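Local structure of copper-containing nitrite reductase (Hyphomicrobium denitrificans 1NES1, 6TFO) at residues I84-R90 against F103-K109; I148-P152 against N332-L338; A153-G157 against P198-V202; V291-V297 against E350-F356; K306-T310 against P326-L330. The protein probably reduces nitrite to nitric oxide and water with electrons from a cytochrome c, using copper ions bound by its cupredoxin-type domains. All blocks are in the same frame, centred on the assembly; numbering follows the deposited sequence.

Interaction 1 (I84-R90 against F103-K109)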
# COMPACT_ATOMS: atom_id res chain seq x y z
N ILE C 84 -29.54 20.73 7.94
CA ILE C 84 -30.72 20.39 8.79
C ILE C 84 -31.69 21.57 8.70
O ILE C 84 -31.33 22.67 9.19
CB ILE C 84 -30.26 20.10 10.23
CG1 ILE C 84 -28.96 19.30 10.24
CG2 ILE C 84 -31.37 19.42 11.03
CD1 ILE C 84 -28.68 18.55 11.52
N ASP C 85 -32.82 21.39 8.02
CA ASP C 85 -33.66 22.53 7.56
C ASP C 85 -34.29 23.24 8.76
O ASP C 85 -34.22 24.49 8.81
CB ASP C 85 -34.73 22.08 6.55
CG ASP C 85 -34.16 21.78 5.16
OD1 ASP C 85 -33.07 22.26 4.85
OD2 ASP C 85 -34.82 21.06 4.41
N GLN C 86 -34.82 22.46 9.72
CA GLN C 86 -35.72 22.93 10.80
C GLN C 86 -34.91 23.74 11.82
O GLN C 86 -35.52 24.40 12.65
CB GLN C 86 -36.44 21.75 11.47
CG GLN C 86 -37.20 20.89 10.48
CD GLN C 86 -36.32 20.08 9.55
OE1 GLN C 86 -35.11 19.92 9.75
NE2 GLN C 86 -36.93 19.56 8.50
N TYR C 87 -33.57 23.64 11.75
CA TYR C 87 -32.60 24.34 12.62
C TYR C 87 -31.83 25.39 11.82
O TYR C 87 -30.90 26.00 12.37
CB TYR C 87 -31.64 23.34 13.26
CG TYR C 87 -32.30 22.54 14.36
CD1 TYR C 87 -32.52 23.10 15.59
CD2 TYR C 87 -32.76 21.25 14.15
CE1 TYR C 87 -33.13 22.39 16.60
CE2 TYR C 87 -33.39 20.53 15.15
CZ TYR C 87 -33.57 21.10 16.39
OH TYR C 87 -34.17 20.42 17.41
N ALA C 88 -32.17 25.61 10.56
CA ALA C 88 -31.39 26.48 9.65
C ALA C 88 -29.89 26.30 9.91
O ALA C 88 -29.16 27.28 9.84
CB ALA C 88 -31.82 27.90 9.87
N ALA C 89 -29.45 25.07 10.18
CA ALA C 89 -28.05 24.70 10.49
C ALA C 89 -27.44 24.03 9.26
O ALA C 89 -28.09 23.14 8.70
CB ALA C 89 -28.04 23.75 11.67
N ARG C 90 -26.23 24.43 8.86
CA ARG C 90 -25.51 23.73 7.77
C ARG C 90 -24.00 23.89 7.94
O ARG C 90 -23.56 24.88 8.55
CB ARG C 90 -25.97 24.24 6.40
CG ARG C 90 -25.53 25.66 6.07
CD ARG C 90 -26.34 26.21 4.91
NE ARG C 90 -26.16 25.39 3.72
CZ ARG C 90 -27.11 25.11 2.84
NH1 ARG C 90 -28.34 25.57 2.98
NH2 ARG C 90 -26.85 24.33 1.81
N PHE C 103 -20.10 22.77 12.35
CA PHE C 103 -21.25 23.66 12.61
C PHE C 103 -21.92 23.18 13.90
O PHE C 103 -21.71 22.01 14.32
CB PHE C 103 -22.19 23.73 11.40
CG PHE C 103 -23.00 22.49 11.08
CD1 PHE C 103 -22.44 21.44 10.38
CD2 PHE C 103 -24.35 22.40 11.42
CE1 PHE C 103 -23.19 20.31 10.07
CE2 PHE C 103 -25.10 21.28 11.09
CZ PHE C 103 -24.52 20.24 10.42
N SER C 104 -22.66 24.07 14.56
CA SER C 104 -23.38 23.72 15.81
C SER C 104 -24.72 24.44 15.85
O SER C 104 -24.98 25.34 15.04
CB SER C 104 -22.55 24.05 16.99
OG SER C 104 -22.20 25.42 16.94
N PHE C 105 -25.54 24.03 16.81
CA PHE C 105 -26.91 24.54 16.99
C PHE C 105 -27.41 23.95 18.31
O PHE C 105 -26.76 22.99 18.81
CB PHE C 105 -27.79 24.15 15.80
CG PHE C 105 -27.96 22.66 15.61
CD1 PHE C 105 -27.06 21.93 14.84
CD2 PHE C 105 -29.03 21.98 16.19
CE1 PHE C 105 -27.21 20.56 14.68
CE2 PHE C 105 -29.18 20.61 16.03
CZ PHE C 105 -28.27 19.90 15.28
N ILE C 106 -28.50 24.51 18.83
CA ILE C 106 -29.18 24.01 20.05
C ILE C 106 -30.33 23.13 19.61
O ILE C 106 -31.18 23.63 18.87
CB ILE C 106 -29.65 25.19 20.94
CG1 ILE C 106 -28.50 26.15 21.26
CG2 ILE C 106 -30.30 24.65 22.20
CD1 ILE C 106 -28.78 27.10 22.39
N ALA C 107 -30.36 21.88 20.08
CA ALA C 107 -31.44 20.91 19.78
C ALA C 107 -32.69 21.29 20.59
O ALA C 107 -33.04 20.57 21.53
CB ALA C 107 -30.95 19.51 20.07
N SER C 108 -33.33 22.40 20.21
CA SER C 108 -34.44 23.05 20.94
C SER C 108 -35.78 22.37 20.67
O SER C 108 -36.67 22.49 21.53
CB SER C 108 -34.50 24.51 20.61
OG SER C 108 -34.34 24.73 19.22
N LYS C 109 -35.94 21.68 19.53
CA LYS C 109 -37.21 21.02 19.12
C LYS C 109 -37.04 19.50 19.12
O LYS C 109 -36.13 19.00 18.41
CB LYS C 109 -37.67 21.53 17.75
CG LYS C 109 -38.91 22.42 17.80
CD LYS C 109 -40.21 21.64 18.04
CE LYS C 109 -40.73 20.93 16.81
NZ LYS C 109 -41.13 21.91 15.77
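Tyr87 lies across Phe105 and runs on to the backbone of Lys109, its atoms meeting the 103-109 segment one after another. CB comes to 4.2 Å from Phe105 CD2. CG and CD1 pass close to the same carbon, with Tyr87 CD1 3.7 Å from Phe105 CD2, so that Phe105 CD2 sits over one face of the tyrosine, offset toward its rim. The two ring planes are inclined at 37°. Farther out, Tyr87 CE1 lies 3.2 Å from Ile106 O, and OH receives the backbone N-H of Lys109 (Lys109 N to Tyr87 OH 3.0 Å, 146° at the hydrogen). With CG anti to the carbonyl carbon (chi1 -74°), the ring is directed toward segment 103-109. This is packing between the two sheets of a cupredoxin sandwich: strand 100-106 closes one sheet, while 83-84 and 89-90 belong to the other and are joined by a turn with a G1 beta bulge at Ala88 and Ala89, opposite Ile84. A phenylalanine in place of Tyr87 would probably leave the N-H of Lys109 without this acceptor. Beside the tyrosine, Ala89 CB fits between the aromatic rings, 3.8 Å from Phe105 CD1 and 3.9 Å from Phe103 CE2. Ile84 CD1 meets the far end of Phe105, 4.0 Å from CZ.

Interaction 2 (I148-P152 against N332-L338)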
# COMPACT_ATOMS: atom_id res chain seq x y z
N ILE C 148 -11.33 7.05 39.45
CA ILE C 148 -9.93 7.42 39.82
C ILE C 148 -9.77 8.96 39.87
O ILE C 148 -8.63 9.44 40.10
CB ILE C 148 -8.91 6.74 38.87
CG1 ILE C 148 -9.22 6.94 37.38
CG2 ILE C 148 -8.79 5.27 39.23
CD1 ILE C 148 -9.03 8.34 36.87
N THR C 149 -10.85 9.71 39.67
CA THR C 149 -10.83 11.19 39.69
C THR C 149 -10.76 11.67 41.15
O THR C 149 -11.69 11.38 41.93
CB THR C 149 -12.06 11.75 38.97
OG1 THR C 149 -11.89 11.42 37.58
CG2 THR C 149 -12.23 13.24 39.15
N ARG C 150 -9.68 12.40 41.48
CA ARG C 150 -9.56 13.22 42.71
C ARG C 150 -10.61 14.33 42.71
O ARG C 150 -10.62 15.16 41.79
CB ARG C 150 -8.17 13.85 42.75
CG ARG C 150 -7.93 14.72 43.98
CD ARG C 150 -7.81 13.91 45.25
NE ARG C 150 -6.68 13.00 45.19
CZ ARG C 150 -6.46 12.02 46.05
NH1 ARG C 150 -7.32 11.81 47.03
NH2 ARG C 150 -5.41 11.23 45.91
N ASP C 151 -11.47 14.38 43.73
CA ASP C 151 -12.38 15.54 43.89
C ASP C 151 -11.50 16.77 44.05
O ASP C 151 -10.49 16.72 44.74
CB ASP C 151 -13.36 15.34 45.05
CG ASP C 151 -14.49 16.35 44.97
OD1 ASP C 151 -14.27 17.51 45.40
OD2 ASP C 151 -15.53 16.00 44.38
N PRO C 152 -11.81 17.91 43.39
CA PRO C 152 -10.96 19.10 43.51
C PRO C 152 -11.02 19.77 44.90
O PRO C 152 -10.16 20.55 45.22
CB PRO C 152 -11.49 20.00 42.39
CG PRO C 152 -12.95 19.63 42.28
CD PRO C 152 -12.97 18.13 42.52
N ASN C 332 -7.63 15.99 36.52
CA ASN C 332 -7.90 15.04 37.63
C ASN C 332 -8.38 13.72 37.03
O ASN C 332 -9.40 13.17 37.50
CB ASN C 332 -8.90 15.63 38.64
CG ASN C 332 -8.39 16.85 39.38
OD1 ASN C 332 -7.47 17.53 38.94
ND2 ASN C 332 -8.99 17.15 40.52
N GLY C 333 -7.69 13.25 35.99
CA GLY C 333 -7.61 11.81 35.67
C GLY C 333 -8.60 11.28 34.65
O GLY C 333 -8.34 10.19 34.14
N SER C 334 -9.70 11.97 34.35
CA SER C 334 -10.79 11.38 33.55
C SER C 334 -11.51 12.45 32.72
O SER C 334 -11.47 13.63 33.08
CB SER C 334 -11.77 10.61 34.42
OG SER C 334 -12.77 11.48 34.94
N VAL C 335 -12.13 12.02 31.62
CA VAL C 335 -13.09 12.85 30.85
C VAL C 335 -14.32 13.00 31.75
O VAL C 335 -14.76 11.98 32.32
CB VAL C 335 -13.43 12.25 29.48
CG1 VAL C 335 -14.35 13.16 28.68
CG2 VAL C 335 -12.17 11.91 28.68
N GLY C 336 -14.78 14.24 31.93
CA GLY C 336 -15.90 14.60 32.81
C GLY C 336 -15.51 14.72 34.28
O GLY C 336 -16.41 15.02 35.10
N ALA C 337 -14.24 14.52 34.63
CA ALA C 337 -13.72 14.64 36.01
C ALA C 337 -14.30 15.88 36.70
O ALA C 337 -14.90 15.72 37.76
CB ALA C 337 -12.21 14.70 35.99
N LEU C 338 -14.16 17.06 36.09
CA LEU C 338 -14.49 18.36 36.72
C LEU C 338 -15.74 18.97 36.07
O LEU C 338 -15.99 20.16 36.32
CB LEU C 338 -13.31 19.31 36.55
CG LEU C 338 -12.00 18.85 37.19
CD1 LEU C 338 -11.06 20.03 37.35
CD2 LEU C 338 -12.22 18.14 38.52
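The amide of Asn332 reaches the carbonyl of Arg150: ND2 lies 2.9 Å from Arg150 O, with 159° at the hydrogen. The acceptor lies in the amide plane, whereas the donor is tilted 32° from the carbonyl plane of Arg150. Both amide atoms have further partners, OD1 taking the N-H of Met298 and ND2 also meeting Tyr296 O, which fixes the rotation of the group. A leucine in place of Asn332 would probably leave the buried Arg150 carbonyl without this donor and weaken the tie between the 332-338 segment and strand 293-302. At the backbone of the same residue, Thr149 OG1 is hydrogen-bonded to Ser334 OG at 2.8 Å and lies 3.0 Å from Asn332 O. The methyl of the same threonine, CG2, is turned anti to the backbone N and pressed against Ala337 CB at 3.5 Å, a tight carbon contact. Ile148 CD1 comes to 3.4 Å from Gly333 O, where any side chain on the glycine would clash with it. At the far end the Pro152 ring and Leu338 lie alongside each other, running in opposite directions, with Pro152 CD 4.1 Å from Leu338 CD2. Here the linker that follows the N-terminal cupredoxin domain is seated on a type II turn, Ser334 to Ala337, whose Gly336 is the N-cap of helix 337-341.

Interaction 3 (A153-G157 against P198-V202)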
# COMPACT_ATOMS: atom_id res chain seq x y z
N ALA C 153 -12.02 19.41 45.70
CA ALA C 153 -12.21 19.86 47.10
C ALA C 153 -11.50 18.92 48.07
O ALA C 153 -11.45 19.24 49.23
CB ALA C 153 -13.69 19.96 47.41
N ASP C 154 -10.95 17.81 47.60
CA ASP C 154 -10.27 16.80 48.46
C ASP C 154 -8.81 17.24 48.67
O ASP C 154 -7.91 16.67 48.00
CB ASP C 154 -10.41 15.40 47.86
CG ASP C 154 -9.73 14.29 48.64
OD1 ASP C 154 -9.27 14.55 49.78
OD2 ASP C 154 -9.65 13.18 48.09
N LEU C 155 -8.60 18.21 49.57
CA LEU C 155 -7.26 18.61 50.09
C LEU C 155 -7.39 19.12 51.53
O LEU C 155 -8.44 19.60 51.93
CB LEU C 155 -6.64 19.69 49.18
CG LEU C 155 -7.21 21.10 49.29
CD1 LEU C 155 -6.32 22.09 48.55
CD2 LEU C 155 -8.65 21.18 48.78
N PRO C 156 -6.32 19.00 52.34
CA PRO C 156 -6.26 19.65 53.65
C PRO C 156 -6.36 21.18 53.52
O PRO C 156 -5.76 21.72 52.60
CB PRO C 156 -4.88 19.29 54.23
CG PRO C 156 -4.39 18.13 53.39
CD PRO C 156 -5.10 18.23 52.06
N GLY C 157 -7.07 21.83 54.45
CA GLY C 157 -7.14 23.30 54.57
C GLY C 157 -5.85 23.91 55.12
O GLY C 157 -4.90 23.18 55.43
N PRO C 198 -2.67 12.31 46.63
CA PRO C 198 -3.07 13.15 47.75
C PRO C 198 -2.37 14.51 47.71
O PRO C 198 -1.22 14.55 47.32
CB PRO C 198 -2.64 12.33 48.98
CG PRO C 198 -2.70 10.90 48.48
CD PRO C 198 -2.19 10.99 47.05
N PHE C 199 -3.10 15.58 48.04
CA PHE C 199 -2.55 16.94 48.29
C PHE C 199 -1.79 16.92 49.63
O PHE C 199 -2.41 16.73 50.68
CB PHE C 199 -3.65 18.00 48.27
CG PHE C 199 -3.16 19.42 48.24
CD1 PHE C 199 -2.70 20.05 49.39
CD2 PHE C 199 -3.15 20.14 47.05
CE1 PHE C 199 -2.24 21.36 49.36
CE2 PHE C 199 -2.70 21.45 47.02
CZ PHE C 199 -2.25 22.06 48.17
N LEU C 200 -0.48 17.06 49.59
CA LEU C 200 0.39 17.08 50.79
C LEU C 200 0.63 18.54 51.19
O LEU C 200 1.00 19.36 50.32
CB LEU C 200 1.69 16.35 50.47
CG LEU C 200 1.53 14.95 49.90
CD1 LEU C 200 2.89 14.33 49.58
CD2 LEU C 200 0.74 14.06 50.86
N ARG C 201 0.38 18.85 52.46
CA ARG C 201 0.41 20.23 53.02
C ARG C 201 1.25 20.19 54.30
O ARG C 201 0.85 19.50 55.26
CB ARG C 201 -1.01 20.74 53.28
CG ARG C 201 -1.11 22.25 53.36
CD ARG C 201 -2.55 22.71 53.22
NE ARG C 201 -2.65 24.17 53.06
CZ ARG C 201 -3.67 24.81 52.49
NH1 ARG C 201 -4.69 24.14 51.97
NH2 ARG C 201 -3.65 26.12 52.41
N VAL C 202 2.40 20.83 54.26
CA VAL C 202 3.30 20.98 55.43
C VAL C 202 3.69 22.46 55.56
O VAL C 202 3.27 23.31 54.71
CB VAL C 202 4.53 20.06 55.28
CG1 VAL C 202 4.10 18.60 55.21
CG2 VAL C 202 5.41 20.45 54.08
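Leu155 lays its CD1 methyl over the middle of the Phe199 ring, a CH-pi contact with CD1 3.9 Å from the ring centroid and only 6° off the ring normal. It joins the linker ahead of strand 166-181 to strand 200-203, an outer strand of a sheet in the second cupredoxin domain. The two side chains lie side by side and point the same way, and their stems touch as well, Leu155 CB being 3.6 Å from Phe199 CB. The leucine reaches the ring face because CG stands between its backbone N and carbonyl carbon (chi1 75°). Pro156 CD also approaches this ring, 4.0 Å from Phe199 CD1. Phe199 also meets Phe355 and, edge-to-face, Tyr296, so its ring is fitted between the linker and the third domain. Farther along, Arg201 stretches out from CG to NE past the linker backbone, with Gly157 C over one face of its guanidinium. NH1 also forms a salt bridge with Glu294 and NE one with Glu283, which probably fix the orientation of the group. Toward the linker, NH1 donates to Pro156 O at 2.7 Å, bent to 141° at the hydrogen, the oxygen standing somewhat out of the guanidinium plane.

Interaction 4 (V291-V297 against E350-F356)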
# COMPACT_ATOMS: atom_id res chain seq x y z
N VAL C 291 -8.18 32.88 52.40
CA VAL C 291 -9.13 32.88 51.26
C VAL C 291 -10.33 32.02 51.68
O VAL C 291 -10.18 31.19 52.59
CB VAL C 291 -8.34 32.35 50.04
CG1 VAL C 291 -8.32 30.83 49.97
CG2 VAL C 291 -8.86 32.94 48.74
N ASP C 292 -11.49 32.22 51.07
CA ASP C 292 -12.73 31.52 51.49
C ASP C 292 -12.66 30.04 51.09
O ASP C 292 -12.97 29.19 51.96
CB ASP C 292 -13.97 32.21 50.93
CG ASP C 292 -14.03 33.64 51.41
OD1 ASP C 292 -13.74 33.87 52.59
OD2 ASP C 292 -14.33 34.51 50.58
N ARG C 293 -12.26 29.72 49.86
CA ARG C 293 -12.33 28.32 49.36
C ARG C 293 -11.12 27.97 48.50
O ARG C 293 -10.70 28.79 47.64
CB ARG C 293 -13.63 28.09 48.60
CG ARG C 293 -14.03 26.63 48.59
CD ARG C 293 -15.27 26.45 47.77
NE ARG C 293 -16.41 27.13 48.34
CZ ARG C 293 -17.15 26.69 49.34
NH1 ARG C 293 -18.19 27.40 49.75
NH2 ARG C 293 -16.87 25.55 49.93
N GLU C 294 -10.61 26.75 48.73
CA GLU C 294 -9.43 26.18 48.03
C GLU C 294 -9.82 24.97 47.16
O GLU C 294 -10.73 24.20 47.55
CB GLU C 294 -8.41 25.76 49.07
CG GLU C 294 -7.90 26.91 49.91
CD GLU C 294 -6.69 26.49 50.72
OE1 GLU C 294 -6.80 25.49 51.48
OE2 GLU C 294 -5.62 27.13 50.56
N PHE C 295 -9.09 24.80 46.06
CA PHE C 295 -9.31 23.70 45.08
C PHE C 295 -7.96 23.14 44.60
O PHE C 295 -6.97 23.90 44.49
CB PHE C 295 -10.12 24.19 43.89
CG PHE C 295 -11.55 24.53 44.20
CD1 PHE C 295 -12.42 23.54 44.61
CD2 PHE C 295 -12.03 25.82 44.05
CE1 PHE C 295 -13.75 23.84 44.88
CE2 PHE C 295 -13.36 26.12 44.32
CZ PHE C 295 -14.22 25.12 44.72
N TYR C 296 -7.98 21.84 44.30
CA TYR C 296 -6.85 21.00 43.83
C TYR C 296 -7.13 20.52 42.40
O TYR C 296 -8.07 19.72 42.20
CB TYR C 296 -6.72 19.82 44.79
CG TYR C 296 -5.58 18.88 44.56
CD1 TYR C 296 -4.48 19.21 43.79
CD2 TYR C 296 -5.57 17.66 45.21
CE1 TYR C 296 -3.41 18.34 43.66
CE2 TYR C 296 -4.51 16.79 45.10
CZ TYR C 296 -3.43 17.12 44.31
OH TYR C 296 -2.40 16.23 44.21
N VAL C 297 -6.39 21.04 41.42
CA VAL C 297 -6.54 20.68 39.99
C VAL C 297 -5.16 20.39 39.38
O VAL C 297 -4.23 21.21 39.57
CB VAL C 297 -7.30 21.75 39.20
CG1 VAL C 297 -7.37 21.41 37.72
CG2 VAL C 297 -8.70 21.97 39.76
N GLU C 350 -17.23 34.91 47.47
CA GLU C 350 -16.06 34.15 48.01
C GLU C 350 -14.82 34.46 47.19
O GLU C 350 -14.93 34.57 45.94
CB GLU C 350 -16.31 32.65 48.00
CG GLU C 350 -17.33 32.18 49.00
CD GLU C 350 -17.55 30.69 48.93
OE1 GLU C 350 -18.16 30.13 49.83
OE2 GLU C 350 -17.09 30.08 47.96
N THR C 351 -13.68 34.63 47.86
CA THR C 351 -12.34 34.52 47.24
C THR C 351 -11.99 33.04 47.14
O THR C 351 -12.12 32.33 48.16
CB THR C 351 -11.28 35.30 48.02
OG1 THR C 351 -11.37 34.77 49.34
CG2 THR C 351 -11.49 36.80 47.98
N VAL C 352 -11.61 32.60 45.95
CA VAL C 352 -11.32 31.18 45.60
C VAL C 352 -9.83 31.09 45.27
O VAL C 352 -9.32 31.98 44.54
CB VAL C 352 -12.18 30.74 44.41
CG1 VAL C 352 -11.75 29.38 43.89
CG2 VAL C 352 -13.66 30.75 44.79
N ARG C 353 -9.15 30.08 45.82
CA ARG C 353 -7.76 29.74 45.41
C ARG C 353 -7.78 28.38 44.70
O ARG C 353 -8.32 27.41 45.28
CB ARG C 353 -6.79 29.72 46.60
CG ARG C 353 -5.47 29.05 46.25
CD ARG C 353 -4.34 29.38 47.19
NE ARG C 353 -4.78 29.26 48.56
CZ ARG C 353 -4.71 30.22 49.47
NH1 ARG C 353 -5.16 29.98 50.69
NH2 ARG C 353 -4.17 31.39 49.19
N ILE C 354 -7.16 28.30 43.53
CA ILE C 354 -6.88 27.01 42.82
C ILE C 354 -5.38 26.74 42.88
O ILE C 354 -4.60 27.55 42.34
CB ILE C 354 -7.40 27.05 41.37
CG1 ILE C 354 -8.89 27.43 41.31
CG2 ILE C 354 -7.11 25.72 40.70
CD1 ILE C 354 -9.42 27.65 39.92
N PHE C 355 -4.99 25.65 43.56
CA PHE C 355 -3.67 25.00 43.39
C PHE C 355 -3.71 24.19 42.09
O PHE C 355 -4.43 23.16 42.03
CB PHE C 355 -3.34 24.09 44.57
CG PHE C 355 -3.29 24.79 45.89
CD1 PHE C 355 -2.20 25.56 46.23
CD2 PHE C 355 -4.34 24.68 46.78
CE1 PHE C 355 -2.16 26.21 47.46
CE2 PHE C 355 -4.29 25.33 48.01
CZ PHE C 355 -3.20 26.09 48.34
N PHE C 356 -3.01 24.66 41.06
CA PHE C 356 -3.01 24.09 39.69
C PHE C 356 -1.60 23.64 39.33
O PHE C 356 -0.69 24.48 39.29
CB PHE C 356 -3.50 25.09 38.65
CG PHE C 356 -3.48 24.53 37.25
CD1 PHE C 356 -4.41 23.59 36.85
CD2 PHE C 356 -2.51 24.91 36.34
CE1 PHE C 356 -4.38 23.06 35.56
CE2 PHE C 356 -2.47 24.38 35.06
CZ PHE C 356 -3.40 23.45 34.67
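Two arginine-glutamate pairs join the segments, one on each face of a parallel strand pair, and each guanidinium meets its carboxylate side-on through NE and NH1. Strands 293-297 and 351-356 run in register in the mixed sheet of the C-terminal cupredoxin domain, backbone bonds alternating from Arg293 to Val297. Arg293 spreads its two nitrogens over both oxygens of Glu350, NH1 to OE1 at 2.7 Å and NE to OE2 at 3.1 Å, both oxygens met on the syn side and the two planes 41° apart. Arg353 instead brings both nitrogens to one oxygen, Glu294 OE2, with NH1 at 2.9 Å and NE at 3.0 Å. Here the planes are 76° apart: OE2 lies in the guanidinium plane, NE meets the anti lone pair of OE2 and NH1 comes from above the carboxylate plane. Glu294 OE1 faces its second partner, Arg201. Val291 CG1 covers one face of the Arg353 guanidinium. On the Arg293 side of the sheet, Phe295 turns its ring edge to Val352, with CD2 3.6 Å from Val352 CG1, and Val297 CG1 meets the Phe356 ring edge in plane. Where the pairing begins, Asp292 and Thr351 clasp each other: Asp292 N donates to Thr351 OG1 at 3.1 Å, and Thr351 N reaches Asp292 OD2 on its anti side at 2.8 Å.

Interaction 5 (K306-T310 against P326-L330)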
# COMPACT_ATOMS: atom_id res chain seq x y z
N LYS C 306 -5.89 3.81 20.37
CA LYS C 306 -7.12 4.23 19.65
C LYS C 306 -7.41 5.70 19.93
O LYS C 306 -7.13 6.20 21.02
CB LYS C 306 -8.36 3.42 20.06
CG LYS C 306 -8.29 1.91 19.85
CD LYS C 306 -8.13 1.50 18.40
CE LYS C 306 -8.12 -0.00 18.22
NZ LYS C 306 -8.48 -0.37 16.84
N PRO C 307 -8.05 6.41 18.97
CA PRO C 307 -8.34 7.83 19.13
C PRO C 307 -9.24 8.12 20.34
O PRO C 307 -9.95 7.22 20.80
CB PRO C 307 -9.10 8.21 17.85
CG PRO C 307 -8.75 7.12 16.86
CD PRO C 307 -8.54 5.88 17.69
N PHE C 308 -9.19 9.37 20.81
CA PHE C 308 -10.17 9.92 21.77
C PHE C 308 -11.59 9.57 21.31
O PHE C 308 -11.86 9.75 20.11
CB PHE C 308 -10.02 11.44 21.89
CG PHE C 308 -11.02 12.06 22.82
CD1 PHE C 308 -10.79 12.10 24.18
CD2 PHE C 308 -12.21 12.59 22.33
CE1 PHE C 308 -11.72 12.65 25.04
CE2 PHE C 308 -13.14 13.15 23.20
CZ PHE C 308 -12.89 13.18 24.55
N GLY C 309 -12.44 9.09 22.22
CA GLY C 309 -13.87 8.81 21.94
C GLY C 309 -14.13 7.35 21.66
O GLY C 309 -15.28 6.97 21.58
N THR C 310 -13.08 6.54 21.52
CA THR C 310 -13.17 5.07 21.33
C THR C 310 -13.62 4.42 22.64
O THR C 310 -13.00 4.70 23.66
CB THR C 310 -11.83 4.51 20.87
OG1 THR C 310 -11.34 5.26 19.76
CG2 THR C 310 -11.94 3.05 20.50
N PRO C 326 -0.52 12.78 22.33
CA PRO C 326 -1.52 12.16 23.18
C PRO C 326 -2.92 12.21 22.56
O PRO C 326 -3.14 12.96 21.62
CB PRO C 326 -1.48 13.04 24.43
CG PRO C 326 -1.17 14.41 23.87
CD PRO C 326 -0.15 14.13 22.78
N GLU C 327 -3.82 11.41 23.11
CA GLU C 327 -5.24 11.34 22.66
C GLU C 327 -6.12 12.02 23.70
O GLU C 327 -7.13 12.61 23.31
CB GLU C 327 -5.67 9.89 22.47
CG GLU C 327 -5.02 9.20 21.27
CD GLU C 327 -5.31 9.87 19.94
OE1 GLU C 327 -6.38 10.54 19.80
OE2 GLU C 327 -4.43 9.73 19.07
N TYR C 328 -5.74 11.91 24.97
CA TYR C 328 -6.50 12.47 26.12
C TYR C 328 -5.68 13.57 26.81
O TYR C 328 -4.49 13.34 27.13
CB TYR C 328 -6.91 11.36 27.08
CG TYR C 328 -7.88 10.36 26.49
CD1 TYR C 328 -7.44 9.33 25.66
CD2 TYR C 328 -9.23 10.44 26.78
CE1 TYR C 328 -8.33 8.41 25.13
CE2 TYR C 328 -10.13 9.53 26.26
CZ TYR C 328 -9.68 8.52 25.42
OH TYR C 328 -10.56 7.61 24.92
N PHE C 329 -6.30 14.74 26.98
CA PHE C 329 -5.86 15.85 27.85
C PHE C 329 -6.87 15.95 29.00
O PHE C 329 -8.07 16.23 28.69
CB PHE C 329 -5.82 17.16 27.06
CG PHE C 329 -4.59 17.34 26.22
CD1 PHE C 329 -3.42 17.83 26.78
CD2 PHE C 329 -4.59 17.01 24.88
CE1 PHE C 329 -2.28 18.00 26.00
CE2 PHE C 329 -3.45 17.18 24.11
CZ PHE C 329 -2.30 17.68 24.68
N LEU C 330 -6.45 15.71 30.24
CA LEU C 330 -7.38 15.51 31.38
C LEU C 330 -7.06 16.41 32.58
O LEU C 330 -5.86 16.58 32.95
CB LEU C 330 -7.34 14.04 31.80
CG LEU C 330 -7.56 13.03 30.67
CD1 LEU C 330 -7.16 11.65 31.15
CD2 LEU C 330 -8.99 13.07 30.18
O HOH W 1 -13.03 8.15 25.05
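The carbonyl oxygen of Pro307, a residue whose CA packs on the Glu327 carboxylate, is gripped by two donors of Thr310: the hydroxyl OG1 at 2.6 Å and the backbone N at 3.3 Å. Both come from the same face of the carbonyl plane, and the hydroxyl reinforces the backbone bond that closes the turn. One residue on, the N-H of Phe308 points to the other segment and donates to Glu327 OE1 over 3.2 Å, nearly straight at 158°, reaching the oxygen from above the carboxylate plane. The glutamate chain bends at chi2 (-59°), which folds the carboxylate back toward Pro307 and the N-H of Phe308. Its second oxygen, OE2, forms a salt bridge with Lys320, so the carboxylate ties the turn to helix 318-323. The aromatic part follows: Phe308 sets CD1 over one face of the Tyr328 ring, 3.4 Å from CE2, the side chains crossing at about a right angle with the ring planes 57° apart. Phe308 CB also comes to 3.4 Å from Glu327 O. Beyond the ring, Tyr328 OH is held by Gln314 NE2 and lies 2.5 Å from a water in the plane of the ring; that water also accepts a weak bond from Gly309 N. Leu180 of strand 166-181 packs on Tyr328 too. The loop 306-310 is thus a type II turn, Pro307 to Thr310, with Gly309 at the third position in its positive-phi conformation, packed against a classic beta bulge in which Glu327 and Tyr328 both face Ile302 at the start of edge strand 328-331.

Interaction 1 stands apart in the N-terminal cupredoxin domain, its centre about 27 to 45 Å from those of the other four and touching none of them. It comes first along the chain; the linker after that domain then supplies the first segments of interactions 2 and 3, whose centres are about 16 Å apart. Both touch interaction 4, and interaction 5, nested within the loops closed by interactions 2 and 4, touches interaction 2 at Val335. Interactions 4 and 5 reach one sheet, in which strands 293-302 and 328-331 are neighbours. The linker is fastened to both the second and the third cupredoxin domains, consistent with its tethering the N-terminal copper domain to them.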